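Local coordinates for protein BIFUNCTIONAL PROTEIN Proline utilization A (PutA) (Corynebacterium freiburgense, PDB 5UX5) that probably couples FAD-dependent oxidation of proline with NAD-dependent aldehyde oxidation in one chain, carrying proline to glutamate through a channelled intermediate, at residues Glu306-Glu311 against Leu962-Asn967; Glu311-Tyr316 against Ala469-Pro474. One frame throughout, in Å; residues are numbered along the deposited sequence.

Contact 1: Glu306-Glu311 against Leu962-Asn967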
ATOM      1  N   GLU A 306       8.499   4.965  10.426  1.00 34.40           N
ATOM      2  CA  GLU A 306       8.265   6.271   9.827  1.00 27.79           C
ATOM      3  C   GLU A 306       9.024   6.431   8.519  1.00 32.86           C
ATOM      4  O   GLU A 306       8.521   7.071   7.590  1.00 36.27           O
ATOM      5  CB  GLU A 306       8.659   7.367  10.807  1.00 22.70           C
ATOM      6  CG  GLU A 306       7.668   7.648  11.899  1.00 22.93           C
ATOM      7  CD  GLU A 306       6.399   8.252  11.366  1.00 33.57           C
ATOM      8  OE1 GLU A 306       6.377   8.709  10.197  1.00 45.29           O
ATOM      9  OE2 GLU A 306       5.418   8.282  12.131  1.00 35.33           O
ATOM     10  N   LYS A 307      10.216   5.838   8.416  1.00 29.80           N
ATOM     11  CA  LYS A 307      10.975   5.929   7.176  1.00 26.68           C
ATOM     12  C   LYS A 307      10.400   4.986   6.117  1.00 32.83           C
ATOM     13  O   LYS A 307      10.306   5.357   4.935  1.00 36.67           O
ATOM     14  CB  LYS A 307      12.451   5.597   7.441  1.00 23.26           C
ATOM     15  CG  LYS A 307      13.207   6.534   8.412  1.00 23.24           C
ATOM     16  CD  LYS A 307      14.712   6.504   8.229  1.00 29.03           C
ATOM     17  CE  LYS A 307      15.405   7.397   9.272  1.00 49.70           C
ATOM     18  NZ  LYS A 307      16.850   7.794   9.064  1.00 49.97           N
ATOM     19  N   VAL A 308       9.961   3.789   6.527  1.00 21.68           N
ATOM     20  CA  VAL A 308       9.278   2.886   5.594  1.00 22.47           C
ATOM     21  C   VAL A 308       8.029   3.551   5.023  1.00 28.38           C
ATOM     22  O   VAL A 308       7.786   3.508   3.816  1.00 39.55           O
ATOM     23  CB  VAL A 308       8.944   1.535   6.261  1.00 31.23           C
ATOM     24  CG1 VAL A 308       7.893   0.821   5.438  1.00 21.35           C
ATOM     25  CG2 VAL A 308      10.199   0.642   6.442  1.00 22.00           C
ATOM     26  N   ASP A 309       7.185   4.119   5.891  1.00 34.11           N
ATOM     27  CA  ASP A 309       5.959   4.783   5.437  1.00 32.21           C
ATOM     28  C   ASP A 309       6.266   5.835   4.368  1.00 34.59           C
ATOM     29  O   ASP A 309       5.519   5.988   3.390  1.00 35.52           O
ATOM     30  CB  ASP A 309       5.234   5.415   6.637  1.00 21.31           C
ATOM     31  CG  ASP A 309       3.837   5.896   6.292  1.00 37.16           C
ATOM     32  OD1 ASP A 309       3.164   5.196   5.529  1.00 46.19           O
ATOM     33  OD2 ASP A 309       3.385   6.958   6.768  1.00 45.58           O
ATOM     34  N   ALA A 310       7.351   6.593   4.566  1.00 30.05           N
ATOM     35  CA  ALA A 310       7.770   7.607   3.606  1.00 32.01           C
ATOM     36  C   ALA A 310       8.263   6.983   2.303  1.00 31.38           C
ATOM     37  O   ALA A 310       7.798   7.352   1.213  1.00 32.75           O
ATOM     38  CB  ALA A 310       8.856   8.497   4.220  1.00 21.41           C
ATOM     39  N   GLU A 311       9.207   6.038   2.384  1.00 21.32           N
ATOM     40  CA  GLU A 311       9.787   5.517   1.148  1.00 21.99           C
ATOM     41  C   GLU A 311       8.721   4.838   0.275  1.00 26.14           C
ATOM     42  O   GLU A 311       8.740   4.981  -0.952  1.00 33.63           O
ATOM     43  CB  GLU A 311      10.941   4.549   1.451  1.00 20.84           C
ATOM     44  CG  GLU A 311      11.609   3.997   0.163  1.00 24.24           C
ATOM     45  CD  GLU A 311      12.714   3.000   0.438  1.00 36.83           C
ATOM     46  OE1 GLU A 311      13.721   3.000  -0.308  1.00 36.93           O
ATOM     47  OE2 GLU A 311      12.577   2.210   1.400  1.00 43.31           O
ATOM     48  N   LEU A 962      13.908   0.357  -3.904  1.00 29.11           N
ATOM     49  CA  LEU A 962      13.537   0.779  -2.555  1.00 21.01           C
ATOM     50  C   LEU A 962      14.299  -0.009  -1.504  1.00 28.05           C
ATOM     51  O   LEU A 962      14.578  -1.189  -1.689  1.00 33.07           O
ATOM     52  CB  LEU A 962      12.047   0.549  -2.300  1.00 20.60           C
ATOM     53  CG  LEU A 962      11.054   1.169  -3.265  1.00 24.37           C
ATOM     54  CD1 LEU A 962       9.631   0.908  -2.813  1.00 19.94           C
ATOM     55  CD2 LEU A 962      11.308   2.601  -3.318  1.00 22.77           C
ATOM     56  N   ARG A 963      14.607   0.633  -0.364  1.00 33.07           N
ATOM     57  CA  ARG A 963      15.216  -0.107   0.745  1.00 31.82           C
ATOM     58  C   ARG A 963      14.235  -1.111   1.359  1.00 35.62           C
ATOM     59  O   ARG A 963      14.558  -2.292   1.506  1.00 40.41           O
ATOM     60  CB  ARG A 963      15.747   0.867   1.798  1.00 32.83           C
ATOM     61  CG  ARG A 963      17.229   1.265   1.628  1.00 53.88           C
ATOM     62  CD  ARG A 963      17.595   2.646   2.256  1.00 61.01           C
ATOM     63  NE  ARG A 963      17.038   3.763   1.478  1.00 64.30           N
ATOM     64  CZ  ARG A 963      16.071   4.590   1.891  1.00 64.81           C
ATOM     65  NH1 ARG A 963      15.640   5.564   1.083  1.00 56.87           N
ATOM     66  NH2 ARG A 963      15.524   4.448   3.106  1.00 65.14           N
ATOM     67  N   CYS A 964      13.007  -0.687   1.660  1.00 30.69           N
ATOM     68  CA  CYS A 964      12.134  -1.505   2.499  1.00 30.03           C
ATOM     69  C   CYS A 964      11.374  -2.584   1.728  1.00 34.18           C
ATOM     70  O   CYS A 964      10.729  -3.438   2.347  1.00 32.44           O
ATOM     71  CB  CYS A 964      11.116  -0.612   3.204  1.00 28.87           C
ATOM     72  SG  CYS A 964      10.002   0.161   2.021  1.00 45.90           S
ATOM     73  N   GLU A 965      11.413  -2.568   0.404  1.00 31.68           N
ATOM     74  CA  GLU A 965      10.611  -3.498  -0.373  1.00 23.11           C
ATOM     75  C   GLU A 965      11.371  -3.881  -1.637  1.00 21.32           C
ATOM     76  O   GLU A 965      11.682  -3.025  -2.462  1.00 26.54           O
ATOM     77  CB  GLU A 965       9.267  -2.874  -0.708  1.00 20.81           C
ATOM     78  CG  GLU A 965       8.327  -3.756  -1.456  1.00 20.74           C
ATOM     79  CD  GLU A 965       6.987  -3.109  -1.628  1.00 26.47           C
ATOM     80  OE1 GLU A 965       6.816  -2.279  -2.562  1.00 29.06           O
ATOM     81  OE2 GLU A 965       6.097  -3.408  -0.790  1.00 30.81           O
ATOM     82  N   SER A 966      11.660  -5.167  -1.783  1.00 25.55           N
ATOM     83  CA  SER A 966      12.237  -5.705  -3.008  1.00 21.85           C
ATOM     84  C   SER A 966      11.152  -5.853  -4.065  1.00 24.46           C
ATOM     85  O   SER A 966      10.139  -6.512  -3.830  1.00 30.90           O
ATOM     86  CB  SER A 966      12.891  -7.053  -2.733  1.00 24.66           C
ATOM     87  OG  SER A 966      13.267  -7.644  -3.952  1.00 42.24           O
ATOM     88  N   ASN A 967      11.342  -5.229  -5.220  1.00 27.63           N
ATOM     89  CA  ASN A 967      10.365  -5.312  -6.306  1.00 28.81           C
ATOM     90  C   ASN A 967      11.062  -5.798  -7.577  1.00 34.00           C
ATOM     91  O   ASN A 967      11.727  -5.012  -8.263  1.00 40.27           O
ATOM     92  CB  ASN A 967       9.659  -3.971  -6.491  1.00 21.13           C
ATOM     93  CG  ASN A 967       8.750  -3.629  -5.291  1.00 29.40           C
ATOM     94  OD1 ASN A 967       7.714  -4.267  -5.098  1.00 30.20           O
ATOM     95  ND2 ASN A 967       9.123  -2.613  -4.512  1.00 32.25           N
TER
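Helix segment Glu306-Glu311 meets the turn Leu962-Cys964 just ahead of the strand that begins at Glu965, the CA atoms of Val308 and Cys964 approaching to 6.1 Å. The helix delivers one extended side chain: Glu311 holds CG anti to its backbone N (chi1 -179°), and its carboxylate spans two successive peptide N-H groups of the turn. Arg963 N donates to Glu311 OE1 over 2.5 Å, and Cys964 N to Glu311 OE2 over 2.9 Å, each from above the carboxylate plane. Two bonds, one to each oxygen, hold the carboxylate against rotation. The bent Arg963 chain folds back so that one guanidinium face lies against Glu311 OE1, with NH1 3.5 Å from that oxygen; this salt bridge is purely electrostatic, no N-H aiming at the oxygen. The side chains of Leu962 and Glu311 run alongside in opposite senses, Leu962 CD2 3.8 Å from Glu311 CG. Val308 CG2 packs against Cys964 CB at 3.6 Å, and His1066 touches both residues. The contact thus joins a helix of the proline dehydrogenase barrel to a turn entering strand 965-980, which pairs antiparallel with strand 1056-1064; backbone hydrogen bonds of Cys964 with Asn1065 and of Ser966 with Thr1063 tie them.

Contact 2: Glu311-Tyr316 against Ala469-Pro474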
ATOM      1  N   GLU A 311       9.207   6.038   2.384  1.00 21.32           N
ATOM      2  CA  GLU A 311       9.787   5.517   1.148  1.00 21.99           C
ATOM      3  C   GLU A 311       8.721   4.838   0.275  1.00 26.14           C
ATOM      4  O   GLU A 311       8.740   4.981  -0.952  1.00 33.63           O
ATOM      5  CB  GLU A 311      10.941   4.549   1.451  1.00 20.84           C
ATOM      6  CG  GLU A 311      11.609   3.997   0.163  1.00 24.24           C
ATOM      7  CD  GLU A 311      12.714   3.000   0.438  1.00 36.83           C
ATOM      8  OE1 GLU A 311      13.721   3.000  -0.308  1.00 36.93           O
ATOM      9  OE2 GLU A 311      12.577   2.210   1.400  1.00 43.31           O
ATOM     10  N   LEU A 312       7.743   4.164   0.890  1.00 20.22           N
ATOM     11  CA  LEU A 312       6.681   3.522   0.122  1.00 30.30           C
ATOM     12  C   LEU A 312       5.850   4.530  -0.663  1.00 34.62           C
ATOM     13  O   LEU A 312       5.418   4.242  -1.784  1.00 44.64           O
ATOM     14  CB  LEU A 312       5.758   2.720   1.045  1.00 29.25           C
ATOM     15  CG  LEU A 312       6.293   1.374   1.562  1.00 34.79           C
ATOM     16  CD1 LEU A 312       5.334   0.706   2.524  1.00 20.55           C
ATOM     17  CD2 LEU A 312       6.706   0.407   0.413  1.00 30.18           C
ATOM     18  N   HIS A 313       5.551   5.682  -0.070  1.00 27.98           N
ATOM     19  CA  HIS A 313       4.645   6.663  -0.663  1.00 30.86           C
ATOM     20  C   HIS A 313       5.338   7.754  -1.443  1.00 28.35           C
ATOM     21  O   HIS A 313       4.650   8.599  -2.019  1.00 36.92           O
ATOM     22  CB  HIS A 313       3.797   7.336   0.420  1.00 36.12           C
ATOM     23  CG  HIS A 313       2.770   6.443   1.006  1.00 34.22           C
ATOM     24  ND1 HIS A 313       3.064   5.506   1.971  1.00 37.79           N
ATOM     25  CD2 HIS A 313       1.442   6.343   0.766  1.00 30.79           C
ATOM     26  CE1 HIS A 313       1.961   4.853   2.286  1.00 36.20           C
ATOM     27  NE2 HIS A 313       0.960   5.351   1.578  1.00 29.89           N
ATOM     28  N   GLY A 314       6.658   7.811  -1.409  1.00 20.34           N
ATOM     29  CA  GLY A 314       7.354   8.913  -2.021  1.00 26.04           C
ATOM     30  C   GLY A 314       7.273  10.189  -1.231  1.00 26.05           C
ATOM     31  O   GLY A 314       7.181  11.269  -1.819  1.00 33.81           O
ATOM     32  N   TRP A 315       7.302  10.091   0.088  1.00 24.91           N
ATOM     33  CA  TRP A 315       7.227  11.237   0.973  1.00 26.03           C
ATOM     34  C   TRP A 315       8.527  11.358   1.738  1.00 28.88           C
ATOM     35  O   TRP A 315       9.281  10.388   1.846  1.00 33.95           O
ATOM     36  CB  TRP A 315       6.091  11.086   1.982  1.00 27.55           C
ATOM     37  CG  TRP A 315       4.725  11.024   1.426  1.00 27.80           C
ATOM     38  CD1 TRP A 315       4.279  11.606   0.278  1.00 27.75           C
ATOM     39  CD2 TRP A 315       3.591  10.361   2.014  1.00 21.44           C
ATOM     40  NE1 TRP A 315       2.935  11.344   0.118  1.00 24.43           N
ATOM     41  CE2 TRP A 315       2.495  10.589   1.176  1.00 21.54           C
ATOM     42  CE3 TRP A 315       3.399   9.614   3.180  1.00 21.40           C
ATOM     43  CZ2 TRP A 315       1.232  10.064   1.446  1.00 30.63           C
ATOM     44  CZ3 TRP A 315       2.154   9.092   3.436  1.00 21.47           C
ATOM     45  CH2 TRP A 315       1.088   9.316   2.579  1.00 21.59           C
ATOM     46  N   TYR A 316       8.766  12.545   2.314  1.00 26.88           N
ATOM     47  CA  TYR A 316       9.830  12.649   3.296  1.00 22.62           C
ATOM     48  C   TYR A 316       9.393  11.960   4.578  1.00 27.90           C
ATOM     49  O   TYR A 316       8.206  11.972   4.941  1.00 22.37           O
ATOM     50  CB  TYR A 316      10.167  14.098   3.619  1.00 23.31           C
ATOM     51  CG  TYR A 316      10.799  14.848   2.504  1.00 23.68           C
ATOM     52  CD1 TYR A 316      12.123  14.642   2.175  1.00 23.98           C
ATOM     53  CD2 TYR A 316      10.069  15.767   1.773  1.00 23.94           C
ATOM     54  CE1 TYR A 316      12.719  15.345   1.137  1.00 27.07           C
ATOM     55  CE2 TYR A 316      10.634  16.462   0.729  1.00 24.38           C
ATOM     56  CZ  TYR A 316      11.965  16.245   0.413  1.00 28.30           C
ATOM     57  OH  TYR A 316      12.535  16.928  -0.620  1.00 27.05           O
ATOM     58  N   ALA A 469       4.411   9.084  -9.108  1.00 20.94           N
ATOM     59  CA  ALA A 469       3.668  10.195  -8.513  1.00 22.76           C
ATOM     60  C   ALA A 469       3.251   9.869  -7.080  1.00 29.65           C
ATOM     61  O   ALA A 469       2.787   8.758  -6.793  1.00 31.35           O
ATOM     62  CB  ALA A 469       2.431  10.497  -9.358  1.00 22.74           C
ATOM     63  N   SER A 470       3.401  10.836  -6.165  1.00 28.86           N
ATOM     64  CA  SER A 470       3.113  10.540  -4.758  1.00 30.87           C
ATOM     65  C   SER A 470       1.647  10.791  -4.431  1.00 30.60           C
ATOM     66  O   SER A 470       1.030  11.736  -4.929  1.00 29.79           O
ATOM     67  CB  SER A 470       3.988  11.357  -3.800  1.00 35.50           C
ATOM     68  OG  SER A 470       3.893  12.739  -4.049  1.00 48.25           O
ATOM     69  N   ASP A 471       1.100   9.937  -3.573  1.00 39.91           N
ATOM     70  CA  ASP A 471      -0.297  10.022  -3.160  1.00 39.98           C
ATOM     71  C   ASP A 471      -0.547  11.226  -2.261  1.00 35.08           C
ATOM     72  O   ASP A 471       0.370  11.820  -1.682  1.00 29.84           O
ATOM     73  CB  ASP A 471      -0.714   8.772  -2.390  1.00 38.34           C
ATOM     74  CG  ASP A 471      -0.728   7.551  -3.243  1.00 39.80           C
ATOM     75  OD1 ASP A 471      -0.701   7.720  -4.467  1.00 37.61           O
ATOM     76  OD2 ASP A 471      -0.795   6.429  -2.699  1.00 46.19           O
ATOM     77  N   SER A 472      -1.833  11.536  -2.102  1.00 32.88           N
ATOM     78  CA  SER A 472      -2.250  12.576  -1.177  1.00 30.45           C
ATOM     79  C   SER A 472      -1.958  12.145   0.263  1.00 28.26           C
ATOM     80  O   SER A 472      -2.156  10.989   0.620  1.00 24.66           O
ATOM     81  CB  SER A 472      -3.733  12.869  -1.393  1.00 35.69           C
ATOM     82  OG  SER A 472      -3.984  13.247  -2.744  1.00 35.44           O
ATOM     83  N   ASP A 473      -1.472  13.083   1.097  1.00 28.23           N
ATOM     84  CA  ASP A 473      -1.064  12.762   2.461  1.00 29.93           C
ATOM     85  C   ASP A 473      -2.114  13.250   3.468  1.00 37.95           C
ATOM     86  O   ASP A 473      -2.136  14.442   3.808  1.00 39.03           O
ATOM     87  CB  ASP A 473       0.301  13.393   2.764  1.00 33.41           C
ATOM     88  CG  ASP A 473       0.895  12.927   4.098  1.00 39.74           C
ATOM     89  OD1 ASP A 473       0.176  12.280   4.894  1.00 36.36           O
ATOM     90  OD2 ASP A 473       2.095  13.206   4.351  1.00 41.74           O
ATOM     91  N   PRO A 474      -2.966  12.374   4.012  1.00 38.30           N
ATOM     92  CA  PRO A 474      -3.950  12.827   5.013  1.00 35.35           C
ATOM     93  C   PRO A 474      -3.348  13.144   6.378  1.00 30.84           C
ATOM     94  O   PRO A 474      -4.100  13.490   7.306  1.00 32.21           O
ATOM     95  CB  PRO A 474      -4.945  11.664   5.097  1.00 29.91           C
ATOM     96  CG  PRO A 474      -4.193  10.467   4.580  1.00 32.11           C
ATOM     97  CD  PRO A 474      -3.098  10.948   3.675  1.00 31.08           C
TER
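A positive phi at Gly314 (75°) turns the chain out of helix 303-313, and Trp315 then holds CG anti to its carbonyl carbon (chi1 -63°), which places its indole beside the loop Ala469-Pro474. On Asp473, CG is anti to the backbone N, and chi2 then turns the carboxylate almost parallel to the indole, the two planes only 6° apart. The indole is thereby sandwiched: Asp473 OD2 sits over the centre of one face, and CB of His313 over the opposite one. Asp473 CB adds a CH-pi contact, 4.1 Å from the centroid of the six-membered ring of Trp315. At the ring edge, Trp315 NE1 donates in its own plane to the backbone oxygen of Asp471 over 3.2 Å, and CZ2 of Trp315 lies 3.6 Å from Ser472 O. Closer to the helix end, Ser470 CB abuts the carbonyl oxygen of His313 at 3.3 Å, whereas His313 ND1 bonds to Asp309 O. The stacked carboxylate has its own partners, OD1 accepting from Ala475 N and OD2 forming a salt bridge with Arg460, which probably eases stacking of an anion over the ring. The N-H bond to Asp471 O gives the indole edge its one polar tie across the contact.

In the fold
Both contacts draw on the helix 303-313, which follows strand 293-298 of the proline dehydrogenase barrel, and their centres lie 11 Å apart. Glu311 belongs to both segments but makes its bonds in contact 1; in contact 2 the work passes to the turn beyond the helix. A probable hydrogen bond from Trp315 N to Ala310 O, 3.0 Å, couples that turn to the helix, and Leu312 CD2 packs on Cys964 SG at 3.7 Å. Contact 1 thus binds the helix to the C-terminal part of the chain, with the side chain of Arg963 about 11 Å from the FAD. Contact 2 reaches the loop between helices 438-450 and 477-484, where Asp471 OD1 hydrogen-bonds Ser558 OG of helix 550-574 in the aldehyde dehydrogenase region.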